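Local coordinates for protein deoxyhypusine hydroxylase (Homo sapiens, PDB 4D50) that hydroxylates the deoxyhypusine side chain of translation initiation factor eIF5A at a diiron centre, the second and last step of hypusine formation, at residues D153-E159 with R182-R188; Q10-A14 with G43-W47. One frame throughout, in Å; residues are numbered along the deposited sequence.

Contact 1 of 2, residues D153-E159 with R182-R188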
ATOM      1  N   ASP A 153      -7.985   4.065   3.021  1.00  9.86           N
ATOM      2  CA  ASP A 153      -7.747   2.709   3.513  1.00 10.18           C
ATOM      3  C   ASP A 153      -8.707   1.736   2.901  1.00  9.19           C
ATOM      4  O   ASP A 153      -9.819   2.127   2.452  1.00  9.84           O
ATOM      5  CB  ASP A 153      -7.898   2.684   5.053  1.00  9.85           C
ATOM      6  CG  ASP A 153      -6.896   3.608   5.771  1.00 11.59           C
ATOM      7  OD1 ASP A 153      -5.753   3.843   5.212  1.00 12.34           O
ATOM      8  OD2 ASP A 153      -7.261   4.133   6.819  1.00 11.40           O
ATOM      9  N   PRO A 154      -8.365   0.445   2.878  1.00  8.68           N
ATOM     10  CA  PRO A 154      -9.285  -0.506   2.287  1.00  9.85           C
ATOM     11  C   PRO A 154     -10.517  -0.810   3.089  1.00  9.64           C
ATOM     12  O   PRO A 154     -11.352  -1.493   2.565  1.00 11.71           O
ATOM     13  CB  PRO A 154      -8.458  -1.799   2.202  1.00  9.85           C
ATOM     14  CG  PRO A 154      -7.259  -1.558   3.054  1.00  9.59           C
ATOM     15  CD  PRO A 154      -7.009  -0.132   2.991  1.00  9.05           C
ATOM     16  N   ALA A 155     -10.565  -0.386   4.348  1.00  9.54           N
ATOM     17  CA  ALA A 155     -11.700  -0.560   5.232  1.00  9.84           C
ATOM     18  C   ALA A 155     -11.740   0.530   6.227  1.00  9.80           C
ATOM     19  O   ALA A 155     -10.744   1.027   6.606  1.00  9.65           O
ATOM     20  CB  ALA A 155     -11.760  -1.894   5.939  1.00  9.79           C
ATOM     21  N   PRO A 156     -12.978   0.955   6.591  1.00  9.38           N
ATOM     22  CA  PRO A 156     -13.148   2.025   7.561  1.00  9.21           C
ATOM     23  C   PRO A 156     -12.904   1.476   8.962  1.00  8.41           C
ATOM     24  O   PRO A 156     -13.064   0.314   9.173  1.00  7.53           O
ATOM     25  CB  PRO A 156     -14.632   2.390   7.436  1.00 10.18           C
ATOM     26  CG  PRO A 156     -15.269   1.107   6.977  1.00  9.82           C
ATOM     27  CD  PRO A 156     -14.263   0.525   6.026  1.00 10.50           C
ATOM     28  N   PRO A 157     -12.448   2.305   9.867  1.00  7.74           N
ATOM     29  CA  PRO A 157     -12.089   1.765  11.190  1.00  8.49           C
ATOM     30  C   PRO A 157     -13.312   1.260  11.919  1.00  8.76           C
ATOM     31  O   PRO A 157     -14.410   1.833  11.727  1.00  9.87           O
ATOM     32  CB  PRO A 157     -11.499   2.976  11.914  1.00  9.25           C
ATOM     33  CG  PRO A 157     -12.094   4.163  11.280  1.00  9.20           C
ATOM     34  CD  PRO A 157     -12.312   3.771   9.823  1.00  8.61           C
ATOM     35  N   ALA A 158     -13.126   0.208  12.690  1.00  9.09           N
ATOM     36  CA  ALA A 158     -14.176  -0.336  13.581  1.00  9.64           C
ATOM     37  C   ALA A 158     -14.588   0.729  14.581  1.00  9.96           C
ATOM     38  O   ALA A 158     -13.794   1.604  14.922  1.00  9.36           O
ATOM     39  CB  ALA A 158     -13.715  -1.598  14.284  1.00  9.41           C
ATOM     40  N   GLU A 159     -15.878   0.737  14.976  1.00 11.90           N
ATOM     41  CA  GLU A 159     -16.325   1.656  15.987  1.00 13.60           C
ATOM     42  C   GLU A 159     -15.838   1.333  17.457  1.00 13.24           C
ATOM     43  O   GLU A 159     -15.631   2.244  18.264  1.00 13.40           O
ATOM     44  CB  GLU A 159     -17.871   1.759  15.965  1.00 13.23           C
ATOM     45  CG  GLU A 159     -18.402   2.544  14.759  1.00 15.20           C
ATOM     46  CD  GLU A 159     -18.068   4.012  14.770  1.00 18.22           C
ATOM     47  OE1 GLU A 159     -17.797   4.579  15.803  1.00 21.73           O
ATOM     48  OE2 GLU A 159     -18.057   4.647  13.696  1.00 24.88           O
ATOM     49  N   ARG A 182     -11.251  -3.879   9.614  1.00  8.71           N
ATOM     50  CA  ARG A 182     -11.770  -2.703  10.323  1.00  7.71           C
ATOM     51  C   ARG A 182     -11.124  -2.553  11.733  1.00  7.17           C
ATOM     52  O   ARG A 182     -10.857  -1.460  12.206  1.00  6.56           O
ATOM     53  CB  ARG A 182     -13.333  -2.848  10.446  1.00  7.44           C
ATOM     54  CG  ARG A 182     -14.042  -2.699   9.136  1.00  7.54           C
ATOM     55  CD  ARG A 182     -15.514  -2.308   9.283  1.00  7.72           C
ATOM     56  NE  ARG A 182     -15.687  -1.057   9.990  1.00  8.48           N
ATOM     57  CZ  ARG A 182     -16.878  -0.616  10.393  1.00 10.43           C
ATOM     58  NH1 ARG A 182     -17.964  -1.355  10.162  1.00 12.49           N
ATOM     59  NH2 ARG A 182     -16.960   0.495  11.082  1.00 12.25           N
ATOM     60  N   ALA A 183     -10.875  -3.681  12.376  1.00  6.69           N
ATOM     61  CA  ALA A 183     -10.329  -3.726  13.733  1.00  6.25           C
ATOM     62  C   ALA A 183      -8.845  -3.328  13.623  1.00  6.52           C
ATOM     63  O   ALA A 183      -8.355  -2.606  14.456  1.00  6.43           O
ATOM     64  CB  ALA A 183     -10.442  -5.124  14.263  1.00  6.48           C
ATOM     65  N   MET A 184      -8.240  -3.664  12.521  1.00  7.65           N
ATOM     66  CA  MET A 184      -6.818  -3.358  12.238  1.00  6.68           C
ATOM     67  C   MET A 184      -6.658  -1.815  12.124  1.00  6.70           C
ATOM     68  O   MET A 184      -5.773  -1.224  12.749  1.00  5.98           O
ATOM     69  CB  MET A 184      -6.318  -4.011  10.937  1.00  8.12           C
ATOM     70  CG  MET A 184      -4.807  -4.002  10.790  1.00  8.16           C
ATOM     71  SD  MET A 184      -4.393  -4.486   9.067  1.00  9.06           S
ATOM     72  CE  MET A 184      -4.921  -6.159   8.998  1.00  7.70           C
ATOM     73  N   PHE A 185      -7.524  -1.151  11.355  1.00  7.36           N
ATOM     74  CA  PHE A 185      -7.446   0.290  11.227  1.00  7.60           C
ATOM     75  C   PHE A 185      -7.841   0.978  12.479  1.00  6.69           C
ATOM     76  O   PHE A 185      -7.236   2.021  12.813  1.00  5.82           O
ATOM     77  CB  PHE A 185      -8.206   0.805   9.987  1.00  8.50           C
ATOM     78  CG  PHE A 185      -7.551   0.370   8.746  1.00 10.17           C
ATOM     79  CD1 PHE A 185      -6.305   0.882   8.399  1.00 11.22           C
ATOM     80  CD2 PHE A 185      -8.125  -0.614   7.960  1.00 12.14           C
ATOM     81  CE1 PHE A 185      -5.627   0.412   7.291  1.00 12.73           C
ATOM     82  CE2 PHE A 185      -7.386  -1.123   6.895  1.00 13.96           C
ATOM     83  CZ  PHE A 185      -6.139  -0.634   6.627  1.00 12.39           C
ATOM     84  N   ALA A 186      -8.807   0.427  13.245  1.00  7.93           N
ATOM     85  CA  ALA A 186      -9.104   1.006  14.577  1.00  7.71           C
ATOM     86  C   ALA A 186      -7.942   0.914  15.559  1.00  7.64           C
ATOM     87  O   ALA A 186      -7.720   1.833  16.324  1.00  7.85           O
ATOM     88  CB  ALA A 186     -10.323   0.343  15.195  1.00  7.53           C
ATOM     89  N   LEU A 187      -7.160  -0.111  15.437  1.00  9.08           N
ATOM     90  CA  LEU A 187      -5.947  -0.332  16.317  1.00  9.24           C
ATOM     91  C   LEU A 187      -4.921   0.711  15.996  1.00  9.37           C
ATOM     92  O   LEU A 187      -4.379   1.309  16.871  1.00  9.68           O
ATOM     93  CB  LEU A 187      -5.431  -1.735  16.178  1.00  9.70           C
ATOM     94  CG  LEU A 187      -6.196  -2.771  17.000  1.00  9.47           C
ATOM     95  CD1 LEU A 187      -5.940  -4.171  16.484  1.00  9.51           C
ATOM     96  CD2 LEU A 187      -5.901  -2.642  18.453  1.00 10.33           C
ATOM     97  N   ARG A 188      -4.654   0.890  14.712  1.00  8.27           N
ATOM     98  CA  ARG A 188      -3.716   1.861  14.215  1.00  8.25           C
ATOM     99  C   ARG A 188      -4.113   3.261  14.745  1.00  7.93           C
ATOM    100  O   ARG A 188      -3.302   3.994  15.318  1.00  7.23           O
ATOM    101  CB  ARG A 188      -3.569   1.809  12.719  1.00  8.05           C
ATOM    102  CG  ARG A 188      -2.732   2.982  12.220  1.00  8.44           C
ATOM    103  CD  ARG A 188      -3.063   3.377  10.771  1.00  8.37           C
ATOM    104  NE  ARG A 188      -4.416   3.899  10.660  1.00  8.89           N
ATOM    105  CZ  ARG A 188      -5.076   4.066   9.515  1.00  8.33           C
ATOM    106  NH1 ARG A 188      -4.491   3.855   8.310  1.00 10.07           N
ATOM    107  NH2 ARG A 188      -6.291   4.568   9.590  1.00  9.26           N
TER
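Arg182 reaches out of its helix and runs alongside Pro156 and Pro157. With CG anti to the carbonyl carbon (chi1 -70°), the side chain stays close to the Pro156 carbonyl: CB and CG both lie against Pro156 O, CG also touches Ala155 CB, and CD comes near Pro156 CG. A bend at chi3 then turns the head group. Arg182 NE donates to Pro156 O at 3.1 Å from above the carbonyl plane, while the Pro156 ring puts CG over one face of the guanidinium. At the tip, Arg182 NH2 makes a nearly straight bond (174°) of 3.0 Å to Pro157 O, which lies in the guanidinium plane. In return Ala158 N donates to Arg182 O at 2.9 Å; this carbonyl also accepts the helical bond from Ala186 N, the two donors arriving from opposite faces of its plane.

The irregular 153-159 segment belongs to the linker between helices 121-140 and 163-171, and here it is laid across helix 177-190, whose residues 182-188 fall within the third HEAT-like repeat. At the start of the segment, Asp153 stacks on Phe185, carboxylate and ring planes 9° apart; Asp153 CB lies over the face, 4.0 Å from the centroid of the Phe185 ring. Pro154 CD adds a contact to Phe185 CZ at 3.8 Å.

Arg188 grips Asp153 end-on in a salt bridge: Arg188 NH2 lies 3.0 Å and NH1 3.2 Å from Asp153 OD2, both on the same face of the carboxylate, and NH1 reaches OD1 weakly. Ser151 OG holds OD1 as well, and Gln220 OE1 takes a second bond from Arg188 NH1.

Contact 2 of 2, residues Q10-A14 with G43-W47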
ATOM      1  N   GLN A  10       4.468  21.721 -17.316  1.00 24.27           N
ATOM      2  CA  GLN A  10       5.887  21.541 -17.595  1.00 23.23           C
ATOM      3  C   GLN A  10       6.539  20.648 -16.531  1.00 24.94           C
ATOM      4  O   GLN A  10       7.296  19.714 -16.866  1.00 23.84           O
ATOM      5  CB  GLN A  10       6.639  22.879 -17.599  1.00 23.63           C
ATOM      6  CG  GLN A  10       6.371  23.770 -18.815  1.00 25.05           C
ATOM      7  CD  GLN A  10       7.343  24.948 -18.948  1.00 24.15           C
ATOM      8  OE1 GLN A  10       8.083  25.295 -18.044  1.00 26.37           O
ATOM      9  NE2 GLN A  10       7.313  25.581 -20.098  1.00 25.57           N
ATOM     10  N   GLU A  11       6.287  20.945 -15.259  1.00 24.05           N
ATOM     11  CA  GLU A  11       6.950  20.195 -14.176  1.00 24.38           C
ATOM     12  C   GLU A  11       6.452  18.741 -14.162  1.00 23.33           C
ATOM     13  O   GLU A  11       7.223  17.753 -13.981  1.00 19.24           O
ATOM     14  CB  GLU A  11       6.723  20.857 -12.823  1.00 24.88           C
ATOM     15  CG  GLU A  11       7.473  22.166 -12.638  1.00 27.69           C
ATOM     16  CD  GLU A  11       8.939  21.996 -13.036  1.00 33.08           C
ATOM     17  OE1 GLU A  11       9.597  21.078 -12.492  1.00 30.52           O
ATOM     18  OE2 GLU A  11       9.398  22.741 -13.931  1.00 40.13           O
ATOM     19  N   VAL A  12       5.160  18.580 -14.358  1.00 20.98           N
ATOM     20  CA  VAL A  12       4.615  17.236 -14.565  1.00 21.07           C
ATOM     21  C   VAL A  12       5.320  16.381 -15.658  1.00 23.17           C
ATOM     22  O   VAL A  12       5.565  15.180 -15.482  1.00 23.29           O
ATOM     23  CB  VAL A  12       3.087  17.292 -14.815  1.00 20.92           C
ATOM     24  CG1 VAL A  12       2.545  15.947 -15.281  1.00 23.10           C
ATOM     25  CG2 VAL A  12       2.340  17.721 -13.558  1.00 19.41           C
ATOM     26  N   ASP A  13       5.609  16.967 -16.813  1.00 23.80           N
ATOM     27  CA  ASP A  13       6.183  16.208 -17.922  1.00 22.56           C
ATOM     28  C   ASP A  13       7.619  15.867 -17.649  1.00 19.93           C
ATOM     29  O   ASP A  13       8.103  14.777 -17.963  1.00 22.00           O
ATOM     30  CB  ASP A  13       6.064  17.028 -19.205  1.00 25.77           C
ATOM     31  CG  ASP A  13       4.641  17.167 -19.646  1.00 28.93           C
ATOM     32  OD1 ASP A  13       3.778  16.359 -19.184  1.00 29.96           O
ATOM     33  OD2 ASP A  13       4.355  18.101 -20.450  1.00 31.28           O
ATOM     34  N   ALA A  14       8.285  16.780 -16.977  1.00 19.28           N
ATOM     35  CA  ALA A  14       9.674  16.612 -16.548  1.00 18.22           C
ATOM     36  C   ALA A  14       9.822  15.504 -15.536  1.00 18.82           C
ATOM     37  O   ALA A  14      10.701  14.642 -15.684  1.00 20.73           O
ATOM     38  CB  ALA A  14      10.172  17.897 -15.938  1.00 19.42           C
ATOM     39  N   GLY A  43      -2.170  14.603 -17.087  1.00 13.53           N
ATOM     40  CA  GLY A  43      -0.791  14.382 -17.446  1.00 14.53           C
ATOM     41  C   GLY A  43      -0.160  13.385 -16.451  1.00 15.46           C
ATOM     42  O   GLY A  43       0.507  12.392 -16.829  1.00 14.86           O
ATOM     43  N   ALA A  44      -0.397  13.645 -15.177  1.00 13.96           N
ATOM     44  CA  ALA A  44       0.208  12.801 -14.089  1.00 13.20           C
ATOM     45  C   ALA A  44      -0.273  11.370 -14.184  1.00 12.36           C
ATOM     46  O   ALA A  44       0.494  10.420 -14.149  1.00 11.64           O
ATOM     47  CB  ALA A  44      -0.109  13.377 -12.761  1.00 13.89           C
ATOM     48  N   ILE A  45      -1.568  11.190 -14.358  1.00 13.35           N
ATOM     49  CA  ILE A  45      -2.105   9.843 -14.527  1.00 13.29           C
ATOM     50  C   ILE A  45      -1.497   9.107 -15.739  1.00 13.64           C
ATOM     51  O   ILE A  45      -1.150   7.902 -15.677  1.00 12.71           O
ATOM     52  CB  ILE A  45      -3.652   9.919 -14.568  1.00 14.41           C
ATOM     53  CG1 ILE A  45      -4.124  10.322 -13.161  1.00 15.80           C
ATOM     54  CG2 ILE A  45      -4.270   8.610 -14.955  1.00 14.32           C
ATOM     55  CD1 ILE A  45      -5.598  10.588 -12.974  1.00 17.08           C
ATOM     56  N   ALA A  46      -1.307   9.811 -16.858  1.00 13.43           N
ATOM     57  CA  ALA A  46      -0.723   9.200 -18.042  1.00 12.48           C
ATOM     58  C   ALA A  46       0.715   8.751 -17.891  1.00 12.64           C
ATOM     59  O   ALA A  46       1.057   7.677 -18.353  1.00 13.54           O
ATOM     60  CB  ALA A  46      -0.846  10.142 -19.241  1.00 13.14           C
ATOM     61  N   TRP A  47       1.530   9.549 -17.256  1.00 12.59           N
ATOM     62  CA  TRP A  47       2.910   9.227 -17.032  1.00 14.47           C
ATOM     63  C   TRP A  47       3.021   8.027 -16.041  1.00 12.54           C
ATOM     64  O   TRP A  47       3.848   7.171 -16.208  1.00 11.69           O
ATOM     65  CB  TRP A  47       3.659  10.420 -16.465  1.00 17.76           C
ATOM     66  CG  TRP A  47       3.992  11.531 -17.425  1.00 18.75           C
ATOM     67  CD1 TRP A  47       3.507  12.815 -17.398  1.00 20.73           C
ATOM     68  CD2 TRP A  47       4.941  11.486 -18.498  1.00 21.87           C
ATOM     69  NE1 TRP A  47       4.082  13.568 -18.394  1.00 22.05           N
ATOM     70  CE2 TRP A  47       4.939  12.773 -19.116  1.00 22.99           C
ATOM     71  CE3 TRP A  47       5.750  10.482 -19.028  1.00 22.87           C
ATOM     72  CZ2 TRP A  47       5.747  13.078 -20.208  1.00 23.58           C
ATOM     73  CZ3 TRP A  47       6.569  10.784 -20.127  1.00 25.57           C
ATOM     74  CH2 TRP A  47       6.541  12.068 -20.719  1.00 25.11           C
TER
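The indole of Trp47 meets helix 3-20 with both a face and an edge: Asp13 O lies 3.6 Å above the ring plane, offset toward the rim, and the Asp13 carboxylate stands at the edge. There Trp47 NE1 donates to Asp13 OD1 over 2.9 Å, almost straight at 169° and with the oxygen in the ring plane. The nitrogen approaches OD1 on its anti side, and the carboxylate is steeply inclined to the indole. Asp13 CG is anti to the carbonyl carbon (chi1 -69°), which brings OD1 to the indole although the side chain does not set out toward the facing helix. Beside this bond, Val12 CG1 packs 3.9 Å from Trp47 CD1 and 3.7 Å from Ala44 N. Gly43, lacking a side chain, lets this methyl come against its backbone; a CB there would sit tightly on it. A leucine in place of Trp47 would probably leave Asp13 OD1 without its N-H partner and open a gap beside the Asp13 backbone. This is parallel helix packing at the N-terminal end of the HEAT-repeat array: the short segments run 6° apart with axes 9.6 Å from each other, and helix 26-39 lies against both, Leu36 touching Val12, Ala44 and Trp47.

The two contacts follow one another along the chain: contact 2, between helices 3-20 and 42-50, closes before contact 1 opens. They share no helix and lie on opposite sides of the chain's centre, 34 Å apart between centres and about 17 Å between nearest atoms. Contact 2 joins the N-terminal helix to the start of the all-helical array, away from the annotated sites. Contact 1 ties the linker that follows helix 121-140 onto helix 177-190, in the later set of repeats. It is also the nearer to the diiron centre, the side chain of Pro154 being about 9 Å from a bound iron. The active site draws ligands from both sets of repeats, His94 and His212 binding the same iron.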